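Local structure of 30-kDa cleavage and polyadenylation specificity factor 30 (Arabidopsis thaliana, 5ZUU) at residues T8-P13 and I163-E168; V22-R27 and G37-Q42; E31-Q36 and F103-L108; R119-P124 and E146-L151. The protein contributes to pre-mRNA 3'-end formation and poly(A) site selection within the CPSF complex, its YTH domain recognising m6A-modified RNA. All coordinates share one frame; numbering follows the deposited sequence.

How the contacts relate
The four contacts lie in the YTH-domain piece of the protein. Contact 1 joins the N-terminal loop to helix 159-172, so the other three are nested between its segments. Contacts 2 and 3 interleave along the chain and touch; their centres are 9 Å apart, and strands 38-39 and 103-114 are neighbours in the mixed sheet. Contact 3 also touches contact 1, 10 Å away between centres, through K106 and L108. Contact 4 follows in sequence, 21 to 23 Å from the others between centres, meeting contact 1 through L12 and A149. Contact 2 lies at the m6A-RNA site, while contacts 1 and 3 tie the N-terminal loop and helices to the sheet that carries it.

Contact 1. Residues T8-P13 and I163-E168; sequences TSHPLP and ISIAAE
A histidine-carboxylate hydrogen bond between H10 and E168 joins the N-terminal loop to helix 159-172 on the surface of this YTH-domain construct. The two side chains come from opposite directions. H10 NE2 donates to E168 OE2 over 3.2 Å with a bent N-H...O angle of 141°, reaching the oxygen on its syn side. The acceptor stays near the edge of the imidazole but is tilted from the ring plane by 25°, and the ring and carboxylate planes stand 46° apart. E168 arrives with its chain extended beyond CG, which carries the carboxylate from the helix as far as the ring. Its other oxygen, OE1, forms a salt bridge with K106 of strand 103-114, so the acid serves two partners and is likely to stay ionised. The H10 backbone is held too: it pairs with L108, and its O accepts a bond from the hydroxyl of Y153. One turn before E168 on the helix, I165 supplies the apolar share of the contact. Its CG1 is anti to the carbonyl carbon, and from it CD1 comes obliquely to 3.5 Å from H10 NE2, while CG1 itself lies 3.8 Å from T8 O.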
# COMPACT_ATOMS: atom_id res chain seq x y z
N THR A 8 1.04 -16.37 6.85
CA THR A 8 2.13 -15.80 6.11
C THR A 8 1.89 -14.36 5.67
O THR A 8 2.72 -13.81 5.03
CB THR A 8 2.31 -16.63 4.85
OG1 THR A 8 1.10 -16.54 4.06
CG2 THR A 8 2.63 -18.10 5.27
N SER A 9 0.72 -13.81 5.96
CA SER A 9 0.36 -12.44 5.63
C SER A 9 -0.38 -11.84 6.85
O SER A 9 -0.77 -12.57 7.76
CB SER A 9 -0.50 -12.44 4.34
OG SER A 9 -1.81 -12.95 4.53
N HIS A 10 -0.54 -10.51 6.93
CA HIS A 10 -1.24 -9.93 8.02
C HIS A 10 -2.64 -9.72 7.49
O HIS A 10 -2.81 -9.27 6.36
CB HIS A 10 -0.63 -8.59 8.46
CG HIS A 10 0.76 -8.71 8.92
ND1 HIS A 10 1.09 -9.07 10.21
CD2 HIS A 10 1.93 -8.61 8.25
CE1 HIS A 10 2.40 -9.14 10.34
NE2 HIS A 10 2.94 -8.89 9.16
N PRO A 11 -3.63 -10.07 8.30
CA PRO A 11 -5.01 -9.76 7.97
C PRO A 11 -5.28 -8.23 7.95
O PRO A 11 -4.66 -7.46 8.65
CB PRO A 11 -5.77 -10.40 9.11
CG PRO A 11 -4.83 -10.24 10.27
CD PRO A 11 -3.45 -10.47 9.70
N LEU A 12 -6.23 -7.83 7.12
CA LEU A 12 -6.72 -6.51 7.11
C LEU A 12 -7.08 -6.12 8.54
O LEU A 12 -7.83 -6.82 9.16
CB LEU A 12 -7.94 -6.49 6.19
CG LEU A 12 -8.30 -5.13 5.65
CD1 LEU A 12 -7.16 -4.63 4.78
CD2 LEU A 12 -9.60 -5.28 4.89
N PRO A 13 -6.46 -5.05 9.11
CA PRO A 13 -6.85 -4.64 10.45
C PRO A 13 -8.36 -4.44 10.55
O PRO A 13 -9.02 -4.02 9.56
CB PRO A 13 -6.19 -3.28 10.63
CG PRO A 13 -5.09 -3.23 9.64
CD PRO A 13 -5.44 -4.15 8.54
N ILE A 163 9.60 -12.06 1.90
CA ILE A 163 10.65 -11.01 1.97
C ILE A 163 10.28 -9.92 2.98
O ILE A 163 11.08 -9.54 3.86
CB ILE A 163 10.98 -10.43 0.59
CG1 ILE A 163 11.68 -11.50 -0.26
CG2 ILE A 163 11.93 -9.26 0.75
CD1 ILE A 163 11.82 -11.11 -1.72
N SER A 164 9.03 -9.45 2.89
CA SER A 164 8.54 -8.47 3.80
C SER A 164 8.58 -8.93 5.25
O SER A 164 8.98 -8.18 6.11
CB SER A 164 7.09 -8.11 3.45
OG SER A 164 6.79 -6.98 4.18
N ILE A 165 8.10 -10.13 5.50
CA ILE A 165 7.94 -10.69 6.88
C ILE A 165 9.34 -10.82 7.52
O ILE A 165 9.56 -10.39 8.66
CB ILE A 165 7.18 -12.09 6.91
CG1 ILE A 165 5.73 -12.01 6.38
CG2 ILE A 165 7.12 -12.70 8.31
CD1 ILE A 165 4.87 -11.01 7.12
N ALA A 166 10.28 -11.36 6.74
CA ALA A 166 11.69 -11.48 7.15
C ALA A 166 12.26 -10.10 7.48
O ALA A 166 12.76 -9.91 8.60
CB ALA A 166 12.52 -12.16 6.06
N ALA A 167 12.09 -9.12 6.56
CA ALA A 167 12.68 -7.77 6.79
C ALA A 167 12.11 -7.12 8.02
O ALA A 167 12.86 -6.61 8.84
CB ALA A 167 12.55 -6.87 5.60
N GLU A 168 10.78 -7.20 8.14
CA GLU A 168 10.00 -6.76 9.30
C GLU A 168 10.51 -7.36 10.62
O GLU A 168 10.68 -6.66 11.59
CB GLU A 168 8.52 -7.16 9.09
CG GLU A 168 7.46 -6.26 9.69
CD GLU A 168 6.01 -6.80 9.47
OE1 GLU A 168 5.18 -6.50 10.37
OE2 GLU A 168 5.66 -7.47 8.43

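Contact 2. Residues V22-R27 and G37-Q42. With nucleotides of chain F.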
# COMPACT_ATOMS: atom_id res chain seq x y z
N VAL A 22 -2.19 3.80 -4.14
CA VAL A 22 -0.90 4.39 -4.21
C VAL A 22 -0.27 3.86 -5.48
O VAL A 22 -0.34 2.65 -5.76
CB VAL A 22 -0.05 3.97 -3.00
CG1 VAL A 22 1.43 4.29 -3.23
CG2 VAL A 22 -0.59 4.65 -1.77
N LYS A 23 0.25 4.77 -6.31
CA LYS A 23 0.87 4.41 -7.61
C LYS A 23 2.42 4.63 -7.57
O LYS A 23 2.91 5.54 -6.91
CB LYS A 23 0.24 5.22 -8.74
CG LYS A 23 -1.28 4.99 -8.91
CD LYS A 23 -1.64 3.57 -9.35
CE LYS A 23 -1.04 3.14 -10.67
NZ LYS A 23 -1.82 2.05 -11.30
N SER A 24 3.17 3.71 -8.19
CA SER A 24 4.63 3.86 -8.46
C SER A 24 4.93 3.75 -9.95
O SER A 24 4.31 2.95 -10.67
CB SER A 24 5.41 2.79 -7.74
OG SER A 24 6.80 3.01 -7.89
N ASN A 25 5.85 4.58 -10.41
CA ASN A 25 6.31 4.63 -11.79
C ASN A 25 7.11 3.42 -12.11
O ASN A 25 7.31 3.17 -13.27
CB ASN A 25 7.34 5.76 -12.02
CG ASN A 25 6.72 7.09 -12.23
OD1 ASN A 25 5.55 7.22 -12.63
ND2 ASN A 25 7.49 8.12 -11.96
N ASN A 26 7.68 2.74 -11.09
CA ASN A 26 8.55 1.61 -11.33
C ASN A 26 8.45 0.54 -10.22
O ASN A 26 8.02 0.86 -9.11
CB ASN A 26 10.01 2.15 -11.47
CG ASN A 26 10.50 2.85 -10.20
OD1 ASN A 26 10.56 2.25 -9.15
ND2 ASN A 26 10.83 4.14 -10.30
N ARG A 27 8.84 -0.71 -10.52
CA ARG A 27 8.88 -1.76 -9.50
C ARG A 27 10.00 -1.55 -8.51
O ARG A 27 9.91 -1.93 -7.33
CB ARG A 27 9.08 -3.14 -10.07
CG ARG A 27 7.90 -3.62 -10.85
CD ARG A 27 7.95 -5.14 -11.05
NE ARG A 27 6.77 -5.51 -11.81
CZ ARG A 27 5.65 -6.04 -11.33
NH1 ARG A 27 5.51 -6.38 -10.06
NH2 ARG A 27 4.66 -6.29 -12.18
N GLY A 37 10.09 -1.29 4.60
CA GLY A 37 8.95 -0.82 5.42
C GLY A 37 8.71 0.67 5.44
O GLY A 37 8.29 1.27 6.47
N VAL A 38 8.91 1.25 4.27
CA VAL A 38 8.97 2.69 4.09
C VAL A 38 8.39 3.09 2.77
O VAL A 38 8.53 2.37 1.82
CB VAL A 38 10.47 3.06 4.24
CG1 VAL A 38 11.06 3.78 3.07
CG2 VAL A 38 10.70 3.76 5.55
N TRP A 39 7.73 4.23 2.71
CA TRP A 39 7.32 4.82 1.46
C TRP A 39 7.51 6.32 1.52
O TRP A 39 7.65 6.90 2.59
CB TRP A 39 5.83 4.50 1.18
CG TRP A 39 5.35 4.82 -0.27
CD1 TRP A 39 4.36 5.67 -0.62
CD2 TRP A 39 5.90 4.34 -1.50
NE1 TRP A 39 4.24 5.75 -1.97
CE2 TRP A 39 5.14 4.92 -2.54
CE3 TRP A 39 6.90 3.44 -1.82
CZ2 TRP A 39 5.38 4.61 -3.90
CZ3 TRP A 39 7.15 3.17 -3.12
CH2 TRP A 39 6.42 3.78 -4.17
N ALA A 40 7.50 6.95 0.34
CA ALA A 40 7.39 8.38 0.23
C ALA A 40 6.45 8.67 -0.94
O ALA A 40 6.56 8.03 -1.98
CB ALA A 40 8.78 9.03 -0.01
N THR A 41 5.58 9.69 -0.80
CA THR A 41 4.70 10.05 -1.92
C THR A 41 5.06 11.42 -2.48
O THR A 41 6.02 12.06 -2.04
CB THR A 41 3.19 9.92 -1.53
OG1 THR A 41 2.39 10.05 -2.70
CG2 THR A 41 2.74 10.95 -0.48
N GLN A 42 4.32 11.85 -3.50
CA GLN A 42 4.50 13.18 -4.06
C GLN A 42 4.16 14.19 -2.99
O GLN A 42 3.27 13.94 -2.18
CB GLN A 42 3.53 13.42 -5.20
CG GLN A 42 3.80 12.52 -6.37
CD GLN A 42 2.76 12.65 -7.43
OE1 GLN A 42 2.83 13.62 -8.15
NE2 GLN A 42 1.78 11.71 -7.54
P C F 6 0.04 8.71 -11.51
OP1 C F 6 -0.21 9.28 -12.84
OP2 C F 6 -0.56 9.36 -10.32
O5' C F 6 -0.49 7.19 -11.49
C5' C F 6 -0.72 6.50 -12.72
C4' C F 6 -2.18 6.16 -12.87
O4' C F 6 -2.95 7.38 -13.02
C3' C F 6 -2.56 5.31 -14.07
O3' C F 6 -2.35 3.94 -13.77
C2' C F 6 -4.02 5.67 -14.25
O2' C F 6 -4.87 4.99 -13.35
C1' C F 6 -3.98 7.17 -13.97
N1 C F 6 -3.71 8.03 -15.14
C2 C F 6 -4.71 8.16 -16.11
O2 C F 6 -5.76 7.52 -15.98
N3 C F 6 -4.52 9.00 -17.15
C4 C F 6 -3.39 9.70 -17.24
N4 C F 6 -3.24 10.50 -18.29
C5 C F 6 -2.35 9.59 -16.26
C6 C F 6 -2.55 8.76 -15.24
P U F 7 -1.88 2.91 -14.86
OP1 U F 7 -1.62 1.65 -14.17
OP2 U F 7 -0.86 3.46 -15.70
O5' U F 7 -3.15 2.71 -15.79
C5' U F 7 -4.31 2.07 -15.25
C4' U F 7 -5.45 2.21 -16.20
O4' U F 7 -5.75 3.61 -16.43
C3' U F 7 -5.17 1.64 -17.58
O3' U F 7 -5.54 0.28 -17.54
C2' U F 7 -6.11 2.43 -18.45
O2' U F 7 -7.45 2.02 -18.30
C1' U F 7 -6.01 3.80 -17.82
N1 U F 7 -4.98 4.70 -18.36
C2 U F 7 -5.28 5.41 -19.51
O2 U F 7 -6.30 5.23 -20.17
N3 U F 7 -4.32 6.31 -19.89
C4 U F 7 -3.15 6.61 -19.23
O4 U F 7 -2.41 7.48 -19.67
C5 U F 7 -2.91 5.82 -18.05
C6 U F 7 -3.82 4.93 -17.66
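V22 and W39 form the tight part of this contact, behind the site where the YTH domain holds its modified nucleotide. V22 CG1, anti to the backbone N (chi1 166°), meets the pyrrole side of the indole 3.4 Å from W39 NE1, and the two side chains slide past each other in opposite directions. Farther round the ring, S24 OG lies in the indole plane at the edge, 3.8 Å from W39 CH2. That hydroxyl is spent within its own segment: it donates to N26 O over 2.8 Å, in the carbonyl plane and on a lone pair, which is likely to steady the turn leading into helix 27-36.

On the outward side the segments do not pack on each other. K23 turns to the RNA, and its chain, bent at chi2 and chi3, brings NZ 2.9 Å from OP1 of U7 of chain F and 3.2 Å from O3' of C6 of chain F, acceptors of one phosphodiester link; NZ also bonds to S64 OG. N25, otherwise exposed to solvent, makes a weak hydrogen bond to the modified nucleotide through OD1.

W39 and A40 meet the modified nucleotide, A40 through its O; with W90 edge-to-face against W39, this is consistent with the aromatic m6A cage of YTH domains. Shortening W39 to an alanine would remove the indole, which would probably open a gap beside V22 and S24 and take away one aromatic neighbour of the nucleotide. The indole sits between strands 17-24 and 58-65, which bring V22 and F63, and helix 27-36, which adds N29 and S33.

Contact 3. Residues E31-Q36 and F103-L108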
# COMPACT_ATOMS: atom_id res chain seq x y z
N GLU A 31 9.62 -2.44 -4.59
CA GLU A 31 10.50 -3.48 -3.95
C GLU A 31 11.35 -2.99 -2.83
O GLU A 31 11.42 -3.62 -1.80
CB GLU A 31 11.30 -4.22 -5.00
CG GLU A 31 10.34 -5.07 -5.80
CD GLU A 31 10.97 -5.82 -6.93
OE1 GLU A 31 12.20 -5.98 -6.92
OE2 GLU A 31 10.20 -6.25 -7.82
N LEU A 32 11.88 -1.79 -2.97
CA LEU A 32 12.56 -1.12 -1.89
C LEU A 32 11.64 -0.86 -0.70
O LEU A 32 12.05 -1.01 0.48
CB LEU A 32 13.13 0.20 -2.41
CG LEU A 32 14.43 0.70 -1.77
CD1 LEU A 32 15.58 -0.28 -2.02
CD2 LEU A 32 14.80 2.06 -2.35
N SER A 33 10.41 -0.43 -0.98
CA SER A 33 9.44 -0.26 0.09
C SER A 33 9.22 -1.55 0.90
O SER A 33 9.13 -1.56 2.12
CB SER A 33 8.13 0.23 -0.51
OG SER A 33 7.19 0.38 0.50
N VAL A 34 9.11 -2.63 0.17
CA VAL A 34 8.89 -3.95 0.77
C VAL A 34 10.07 -4.36 1.64
O VAL A 34 9.87 -4.86 2.74
CB VAL A 34 8.61 -4.99 -0.33
CG1 VAL A 34 8.64 -6.40 0.24
CG2 VAL A 34 7.25 -4.71 -0.98
N GLN A 35 11.29 -4.15 1.17
CA GLN A 35 12.49 -4.52 1.94
C GLN A 35 12.66 -3.64 3.18
O GLN A 35 13.13 -4.10 4.21
CB GLN A 35 13.75 -4.51 1.05
CG GLN A 35 15.10 -4.63 1.78
CD GLN A 35 15.19 -5.88 2.63
OE1 GLN A 35 14.84 -6.98 2.18
NE2 GLN A 35 15.65 -5.73 3.87
N GLN A 36 12.24 -2.38 3.10
CA GLN A 36 12.50 -1.41 4.17
C GLN A 36 11.32 -1.01 5.01
O GLN A 36 11.52 -0.40 6.02
CB GLN A 36 13.14 -0.17 3.51
CG GLN A 36 14.50 -0.53 2.96
CD GLN A 36 15.12 0.57 2.17
OE1 GLN A 36 14.81 1.75 2.34
NE2 GLN A 36 16.02 0.19 1.28
N PHE A 103 7.88 7.92 5.10
CA PHE A 103 7.12 7.49 6.28
C PHE A 103 7.04 5.93 6.38
O PHE A 103 7.32 5.23 5.46
CB PHE A 103 5.72 8.16 6.28
CG PHE A 103 4.88 7.77 5.09
CD1 PHE A 103 5.00 8.44 3.88
CD2 PHE A 103 3.99 6.67 5.16
CE1 PHE A 103 4.27 8.05 2.74
CE2 PHE A 103 3.27 6.26 4.02
CZ PHE A 103 3.37 6.96 2.82
N SER A 104 6.71 5.41 7.55
CA SER A 104 6.61 3.97 7.75
C SER A 104 5.35 3.38 7.17
O SER A 104 4.26 3.97 7.27
CB SER A 104 6.50 3.62 9.25
OG SER A 104 7.59 4.11 9.89
N VAL A 105 5.51 2.18 6.67
CA VAL A 105 4.39 1.35 6.29
C VAL A 105 4.70 -0.07 6.76
O VAL A 105 5.85 -0.41 6.93
CB VAL A 105 4.07 1.41 4.77
CG1 VAL A 105 3.79 2.81 4.37
CG2 VAL A 105 5.19 0.87 3.91
N LYS A 106 3.65 -0.84 7.00
CA LYS A 106 3.73 -2.27 7.27
C LYS A 106 2.97 -2.98 6.18
O LYS A 106 1.75 -2.82 6.07
CB LYS A 106 3.10 -2.53 8.58
CG LYS A 106 2.84 -3.97 8.97
CD LYS A 106 2.31 -3.90 10.41
CE LYS A 106 1.37 -5.00 10.80
NZ LYS A 106 2.17 -6.05 11.43
N TRP A 107 3.68 -3.78 5.39
CA TRP A 107 3.09 -4.56 4.33
C TRP A 107 2.22 -5.66 4.88
O TRP A 107 2.64 -6.41 5.74
CB TRP A 107 4.19 -5.09 3.43
CG TRP A 107 4.70 -4.02 2.58
CD1 TRP A 107 5.82 -3.23 2.79
CD2 TRP A 107 4.01 -3.43 1.48
NE1 TRP A 107 5.91 -2.26 1.82
CE2 TRP A 107 4.84 -2.37 0.99
CE3 TRP A 107 2.85 -3.76 0.79
CZ2 TRP A 107 4.51 -1.62 -0.12
CZ3 TRP A 107 2.53 -3.02 -0.34
CH2 TRP A 107 3.34 -1.93 -0.76
N LEU A 108 0.95 -5.65 4.50
CA LEU A 108 -0.00 -6.61 5.04
C LEU A 108 -0.11 -7.82 4.12
O LEU A 108 -0.03 -8.93 4.60
CB LEU A 108 -1.33 -5.96 5.32
CG LEU A 108 -1.21 -4.73 6.21
CD1 LEU A 108 -2.53 -3.96 6.14
CD2 LEU A 108 -0.83 -5.06 7.66
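S33 is the first residue of helix segment 31-36 to meet strand 103-114, through a hydrogen bond to W107. Its OG, anti to the backbone N, receives W107 NE1 over 3.2 Å. The oxygen lies almost exactly in the indole plane, though the N-H...O angle is only 140°, and it rests 3.4 Å from W107 CZ2. The same hydroxyl bonds to V38 O, its stronger partner, so one oxygen ties helix, W107 and the next strand together. V105 CG2 closes in from the strand at 4.0 Å from S33 OG. V34 follows and meets a face instead of an edge: its CG2 stands 4.0 Å from the centroid of the five-membered ring of W107, only 15° off the normal, a CH-pi contact with the side chains crossing at about a right angle. With a phenylalanine in place of W107, S33 OG would probably lose its N-H donor and V34 CG2 part of the surface it rests on. Helix 27-36 thus packs on the mixed sheet of the YTH domain, the axes of segments 31-36 and 103-108 crossing at 92°, 8.4 Å apart. Helix 159-172 packs alongside, S164 touching V34 and W107, and F63 of strand 58-65 meets the indole.

Contact 4. Residues R119-P124 and E146-L151; sequences RNLRNP and EQLASL
Q147 is the first residue of helix segment 146-151 to touch L121, by the root of its side chain alone. Its CB lies 3.9 Å from L121 CD1 and 4.1 Å from L121 CD2, so both methyls of the leucine rest on it; the chain then turns about CB-CG (chi2 -56°) and carries the amide away. L148 comes next and receives the first of these methyls against its backbone: L121 CD1 approaches L148 N to 3.6 Å and L148 CB to 3.8 Å. S150 instead braces the helix itself, its OG donating to Q147 O over 2.8 Å. L151 N reaches that oxygen from the same face. L151 then ends the contact more loosely, with its CD1 4.4 Å from L121 CD1. L121, chiefly through CD1, thus lodges among three residues of about one helical turn by van der Waals contact, with no hydrogen bond between the segments, a loop-to-helix contact of the YTH domain. Backbone bonds tie L121 to V131, and it also touches V144 of helix 142-154. On the sheet side, L148 packs on L140 of strand 138-140 and L113 of strand 103-114, so the helix lies between loop and main sheet.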
# COMPACT_ATOMS: atom_id res chain seq x y z
N ARG A 119 -12.71 -5.62 -12.47
CA ARG A 119 -13.35 -4.83 -13.53
C ARG A 119 -14.82 -4.51 -13.22
O ARG A 119 -15.38 -3.63 -13.84
CB ARG A 119 -13.23 -5.52 -14.90
CG ARG A 119 -14.05 -6.82 -15.10
CD ARG A 119 -13.69 -7.45 -16.48
NE ARG A 119 -14.47 -8.63 -16.80
CZ ARG A 119 -14.32 -9.83 -16.24
NH1 ARG A 119 -13.42 -10.09 -15.26
NH2 ARG A 119 -15.08 -10.82 -16.64
N ASN A 120 -15.44 -5.19 -12.26
CA ASN A 120 -16.82 -4.84 -11.88
C ASN A 120 -16.87 -3.91 -10.67
O ASN A 120 -17.94 -3.67 -10.10
CB ASN A 120 -17.66 -6.09 -11.73
CG ASN A 120 -17.24 -6.95 -10.57
OD1 ASN A 120 -16.09 -6.82 -10.15
ND2 ASN A 120 -18.14 -7.81 -10.06
N LEU A 121 -15.72 -3.34 -10.27
CA LEU A 121 -15.65 -2.51 -9.09
C LEU A 121 -15.37 -1.11 -9.52
O LEU A 121 -14.34 -0.84 -10.11
CB LEU A 121 -14.52 -2.93 -8.15
CG LEU A 121 -14.75 -3.63 -6.87
CD1 LEU A 121 -13.55 -3.50 -5.92
CD2 LEU A 121 -15.96 -3.02 -6.19
N ARG A 122 -16.23 -0.18 -9.10
CA ARG A 122 -16.08 1.25 -9.39
C ARG A 122 -16.04 2.09 -8.14
O ARG A 122 -16.56 1.68 -7.11
CB ARG A 122 -17.18 1.71 -10.30
CG ARG A 122 -17.00 1.15 -11.69
CD ARG A 122 -18.28 1.33 -12.53
NE ARG A 122 -18.02 0.88 -13.88
CZ ARG A 122 -17.80 1.66 -14.92
NH1 ARG A 122 -17.80 2.98 -14.78
NH2 ARG A 122 -17.57 1.12 -16.13
N ASN A 123 -15.39 3.26 -8.24
CA ASN A 123 -15.16 4.18 -7.13
C ASN A 123 -15.99 5.50 -7.26
O ASN A 123 -15.62 6.35 -8.04
CB ASN A 123 -13.71 4.57 -7.07
CG ASN A 123 -13.38 5.42 -5.88
OD1 ASN A 123 -14.22 5.63 -5.00
ND2 ASN A 123 -12.15 5.96 -5.85
N PRO A 124 -17.06 5.66 -6.44
CA PRO A 124 -17.87 6.91 -6.35
C PRO A 124 -17.04 8.17 -6.11
O PRO A 124 -17.40 9.21 -6.58
CB PRO A 124 -18.81 6.66 -5.18
CG PRO A 124 -18.94 5.20 -5.08
CD PRO A 124 -17.62 4.62 -5.57
N GLU A 146 -12.74 -1.66 0.88
CA GLU A 146 -12.81 -2.94 1.55
C GLU A 146 -13.05 -4.13 0.54
O GLU A 146 -12.41 -5.12 0.63
CB GLU A 146 -13.90 -2.82 2.58
CG GLU A 146 -14.11 -4.01 3.48
CD GLU A 146 -15.27 -3.70 4.41
OE1 GLU A 146 -16.40 -3.37 3.90
OE2 GLU A 146 -15.05 -3.68 5.64
N GLN A 147 -13.89 -3.96 -0.47
CA GLN A 147 -14.01 -4.92 -1.54
C GLN A 147 -12.76 -5.15 -2.32
O GLN A 147 -12.45 -6.30 -2.60
CB GLN A 147 -15.15 -4.57 -2.52
CG GLN A 147 -16.52 -4.57 -1.86
CD GLN A 147 -16.84 -5.90 -1.18
OE1 GLN A 147 -16.57 -6.96 -1.76
NE2 GLN A 147 -17.38 -5.87 0.04
N LEU A 148 -12.05 -4.07 -2.68
CA LEU A 148 -10.83 -4.21 -3.41
C LEU A 148 -9.75 -4.88 -2.57
O LEU A 148 -9.07 -5.75 -3.07
CB LEU A 148 -10.35 -2.87 -3.91
CG LEU A 148 -9.06 -2.84 -4.72
CD1 LEU A 148 -9.19 -3.74 -5.92
CD2 LEU A 148 -8.73 -1.42 -5.18
N ALA A 149 -9.58 -4.48 -1.33
CA ALA A 149 -8.63 -5.19 -0.46
C ALA A 149 -9.03 -6.68 -0.31
O ALA A 149 -8.20 -7.57 -0.37
CB ALA A 149 -8.58 -4.56 0.92
N SER A 150 -10.31 -6.96 -0.15
CA SER A 150 -10.70 -8.36 -0.03
C SER A 150 -10.25 -9.21 -1.26
O SER A 150 -9.87 -10.36 -1.08
CB SER A 150 -12.19 -8.49 0.30
OG SER A 150 -12.87 -8.55 -0.91
N LEU A 151 -10.22 -8.63 -2.47
CA LEU A 151 -9.75 -9.35 -3.65
C LEU A 151 -8.24 -9.68 -3.56
O LEU A 151 -7.77 -10.72 -4.09
CB LEU A 151 -9.99 -8.57 -4.95
CG LEU A 151 -11.46 -8.36 -5.28
CD1 LEU A 151 -11.65 -7.39 -6.44
CD2 LEU A 151 -12.20 -9.67 -5.55